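Local structure of alanine racemase (Acinetobacter baumannii, 4QHR) at residues L13-N18 with D227-P232. The protein belongs to the alanine racemase family, pairing an N-terminal TIM-barrel domain with a mostly beta C-terminal domain and carrying a lysine modified by pyridoxal phosphate. Residues are numbered along the deposited sequence; the frame is centred on the assembly and turned at random.
Sequences LQYNLN and DLDLKP
The carboxamide of N16 pairs with both the backbone N-H and the C=O of K231. N16 OD1 accepts K231 N at 2.8 Å, nearly straight at 175° and on a lone pair in the carbonyl plane, while N16 ND2 donates to K231 O at 2.9 Å, with that oxygen lying almost in the amide plane. Two bonds to one residue fix the rotation of the amide, and ND2 also hydrogen-bonds L214 O, so this buried group is well satisfied. CD2 of L230 also rests against N16 OD1, 3.8 Å away.

Next to it, Y15 reaches out from the helix with CG anti to the backbone N (chi1 -177°), and the K231 side chain crosses one face of its ring at about a right angle. The lysine is extended beyond CG: CD sits by Y15 CG and CD1, CE lies over the middle of the ring, 3.6 Å from the centroid in a CH-pi contact, and NZ goes on past the centre toward the CD2–CE2 side, a cation-pi contact with NZ 3.9 Å from the centroid. At the far end of the ring, Y15 OH donates to D229 OD1 at 2.7 Å, on the syn side of a carboxylate turned 72° from the ring plane.

D229 is set in place by the Schellman motif that ends helix 225-228, where its positive phi turns the chain toward L230 and K231. R19, one turn further along helix 10-23, hydrogen-bonds L228 O and D229 O at the same bend. L17, pointing away from 227-232, packs on strand 28-32; L230 packs on F198 of helix 194-199. The bonds of N16, Y15 and R19 join helix 10-23 of the barrel domain to the loop that runs from helix 225-228 into strand 234-246.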
ATOM      1  N   LEU A  13      -1.044  15.394 -16.427  1.00  9.23           N
ATOM      2  CA  LEU A  13      -1.607  16.199 -15.337  1.00  9.68           C
ATOM      3  C   LEU A  13      -2.092  17.563 -15.830  1.00 10.11           C
ATOM      4  O   LEU A  13      -3.174  17.996 -15.448  1.00  9.57           O
ATOM      5  CB  LEU A  13      -0.605  16.466 -14.215  1.00  9.45           C
ATOM      6  CG  LEU A  13      -0.302  15.311 -13.297  1.00  9.36           C
ATOM      7  CD1 LEU A  13       1.024  15.531 -12.584  1.00  9.79           C
ATOM      8  CD2 LEU A  13      -1.419  15.170 -12.274  1.00  9.31           C
ATOM      9  N   GLN A  14      -1.283  18.230 -16.660  1.00 10.65           N
ATOM     10  CA  GLN A  14      -1.672  19.552 -17.190  1.00 12.19           C
ATOM     11  C   GLN A  14      -2.902  19.425 -18.040  1.00 11.27           C
ATOM     12  O   GLN A  14      -3.782  20.256 -18.028  1.00 10.96           O
ATOM     13  CB  GLN A  14      -0.577  20.206 -18.040  1.00 14.03           C
ATOM     14  CG  GLN A  14       0.676  20.488 -17.269  1.00 16.49           C
ATOM     15  CD  GLN A  14       1.792  21.070 -18.122  1.00 19.15           C
ATOM     16  OE1 GLN A  14       2.087  20.599 -19.216  1.00 20.69           O
ATOM     17  NE2 GLN A  14       2.435  22.091 -17.598  1.00 22.23           N
ATOM     18  N   TYR A  15      -2.945  18.382 -18.822  1.00 11.42           N
ATOM     19  CA  TYR A  15      -4.077  18.169 -19.717  1.00 11.45           C
ATOM     20  C   TYR A  15      -5.412  17.970 -18.949  1.00 10.81           C
ATOM     21  O   TYR A  15      -6.460  18.490 -19.330  1.00 10.79           O
ATOM     22  CB  TYR A  15      -3.776  16.940 -20.591  1.00 12.30           C
ATOM     23  CG  TYR A  15      -4.807  16.643 -21.604  1.00 13.16           C
ATOM     24  CD1 TYR A  15      -5.925  15.860 -21.289  1.00 13.38           C
ATOM     25  CD2 TYR A  15      -4.689  17.142 -22.896  1.00 13.52           C
ATOM     26  CE1 TYR A  15      -6.884  15.590 -22.252  1.00 14.83           C
ATOM     27  CE2 TYR A  15      -5.635  16.856 -23.849  1.00 14.26           C
ATOM     28  CZ  TYR A  15      -6.724  16.088 -23.527  1.00 15.07           C
ATOM     29  OH  TYR A  15      -7.662  15.809 -24.482  1.00 17.44           O
ATOM     30  N   ASN A  16      -5.356  17.166 -17.897  1.00  9.78           N
ATOM     31  CA  ASN A  16      -6.557  16.854 -17.120  1.00  9.04           C
ATOM     32  C   ASN A  16      -6.992  18.066 -16.337  1.00  8.62           C
ATOM     33  O   ASN A  16      -8.177  18.302 -16.168  1.00  8.56           O
ATOM     34  CB  ASN A  16      -6.213  15.704 -16.179  1.00  8.80           C
ATOM     35  CG  ASN A  16      -5.841  14.438 -16.913  1.00  8.39           C
ATOM     36  OD1 ASN A  16      -6.272  14.218 -18.065  1.00  8.69           O
ATOM     37  ND2 ASN A  16      -5.083  13.578 -16.255  1.00  7.96           N
ATOM     38  N   LEU A  17      -6.034  18.862 -15.854  1.00  8.79           N
ATOM     39  CA  LEU A  17      -6.391  20.127 -15.187  1.00  9.18           C
ATOM     40  C   LEU A  17      -7.117  21.050 -16.187  1.00  9.95           C
ATOM     41  O   LEU A  17      -8.114  21.716 -15.834  1.00  9.80           O
ATOM     42  CB  LEU A  17      -5.167  20.810 -14.607  1.00  9.10           C
ATOM     43  CG  LEU A  17      -5.418  22.145 -13.902  1.00  9.03           C
ATOM     44  CD1 LEU A  17      -6.499  22.087 -12.844  1.00  8.80           C
ATOM     45  CD2 LEU A  17      -4.143  22.676 -13.304  1.00  9.44           C
ATOM     46  N   ASN A  18      -6.641  21.037 -17.433  1.00 10.38           N
ATOM     47  CA  ASN A  18      -7.248  21.806 -18.473  1.00 11.88           C
ATOM     48  C   ASN A  18      -8.632  21.296 -18.799  1.00 11.53           C
ATOM     49  O   ASN A  18      -9.502  22.104 -19.153  1.00 12.81           O
ATOM     50  CB  ASN A  18      -6.371  21.884 -19.732  1.00 12.82           C
ATOM     51  CG  ASN A  18      -6.927  22.878 -20.736  1.00 14.49           C
ATOM     52  OD1 ASN A  18      -6.945  24.088 -20.466  1.00 16.69           O
ATOM     53  ND2 ASN A  18      -7.421  22.396 -21.832  1.00 14.17           N
ATOM     54  N   ASP A 227     -13.518   7.530 -22.417  1.00 15.30           N
ATOM     55  CA  ASP A 227     -14.868   8.123 -22.539  1.00 16.32           C
ATOM     56  C   ASP A 227     -14.918   9.529 -21.998  1.00 16.05           C
ATOM     57  O   ASP A 227     -15.711  10.368 -22.472  1.00 16.52           O
ATOM     58  CB  ASP A 227     -15.951   7.332 -21.805  1.00 16.57           C
ATOM     59  CG  ASP A 227     -16.095   5.898 -22.293  1.00 17.81           C
ATOM     60  OD1 ASP A 227     -15.927   5.667 -23.523  1.00 17.91           O
ATOM     61  OD2 ASP A 227     -16.348   5.010 -21.424  1.00 16.96           O
ATOM     62  N   LEU A 228     -14.083   9.793 -21.004  1.00 14.78           N
ATOM     63  CA  LEU A 228     -14.094  11.057 -20.327  1.00 13.94           C
ATOM     64  C   LEU A 228     -13.111  12.045 -20.846  1.00 12.85           C
ATOM     65  O   LEU A 228     -13.126  13.172 -20.360  1.00 11.96           O
ATOM     66  CB  LEU A 228     -13.810  10.840 -18.824  1.00 13.56           C
ATOM     67  CG  LEU A 228     -14.802   9.948 -18.081  1.00 14.03           C
ATOM     68  CD1 LEU A 228     -14.260   9.721 -16.657  1.00 13.84           C
ATOM     69  CD2 LEU A 228     -16.192  10.547 -18.029  1.00 14.71           C
ATOM     70  N   ASP A 229     -12.290  11.631 -21.809  1.00 12.21           N
ATOM     71  CA  ASP A 229     -11.161  12.378 -22.352  1.00 12.32           C
ATOM     72  C   ASP A 229     -10.198  12.830 -21.227  1.00 11.79           C
ATOM     73  O   ASP A 229      -9.885  14.025 -21.087  1.00 10.84           O
ATOM     74  CB  ASP A 229     -11.580  13.564 -23.268  1.00 12.93           C
ATOM     75  CG  ASP A 229     -10.379  14.259 -23.947  1.00 14.08           C
ATOM     76  OD1 ASP A 229      -9.267  13.689 -24.178  1.00 14.57           O
ATOM     77  OD2 ASP A 229     -10.553  15.429 -24.268  1.00 14.45           O
ATOM     78  N   LEU A 230      -9.741  11.851 -20.446  1.00 10.81           N
ATOM     79  CA  LEU A 230      -8.668  12.091 -19.467  1.00 10.85           C
ATOM     80  C   LEU A 230      -7.436  11.249 -19.792  1.00 10.93           C
ATOM     81  O   LEU A 230      -7.566  10.136 -20.343  1.00 11.08           O
ATOM     82  CB  LEU A 230      -9.159  11.772 -18.055  1.00 11.04           C
ATOM     83  CG  LEU A 230     -10.354  12.558 -17.547  1.00 10.94           C
ATOM     84  CD1 LEU A 230     -10.984  11.866 -16.325  1.00 11.47           C
ATOM     85  CD2 LEU A 230      -9.927  13.957 -17.141  1.00 10.88           C
ATOM     86  N   LYS A 231      -6.254  11.748 -19.442  1.00 10.47           N
ATOM     87  CA  LYS A 231      -5.007  11.043 -19.700  1.00 11.41           C
ATOM     88  C   LYS A 231      -4.413  10.410 -18.431  1.00 10.75           C
ATOM     89  O   LYS A 231      -4.062  11.134 -17.495  1.00 10.65           O
ATOM     90  CB  LYS A 231      -4.007  12.027 -20.283  1.00 12.35           C
ATOM     91  CG  LYS A 231      -4.365  12.329 -21.722  1.00 14.06           C
ATOM     92  CD  LYS A 231      -3.418  13.292 -22.346  1.00 15.77           C
ATOM     93  CE  LYS A 231      -3.952  13.545 -23.758  1.00 17.56           C
ATOM     94  NZ  LYS A 231      -2.938  14.439 -24.330  1.00 19.03           N
ATOM     95  N   PRO A 232      -4.284   9.063 -18.406  1.00 10.53           N
ATOM     96  CA  PRO A 232      -3.646   8.438 -17.222  1.00 10.05           C
ATOM     97  C   PRO A 232      -2.311   9.097 -16.913  1.00  9.63           C
ATOM     98  O   PRO A 232      -1.467   9.284 -17.816  1.00  9.82           O
ATOM     99  CB  PRO A 232      -3.472   6.977 -17.651  1.00 10.12           C
ATOM    100  CG  PRO A 232      -4.573   6.744 -18.627  1.00 10.30           C
ATOM    101  CD  PRO A 232      -4.798   8.055 -19.344  1.00 10.22           C
TER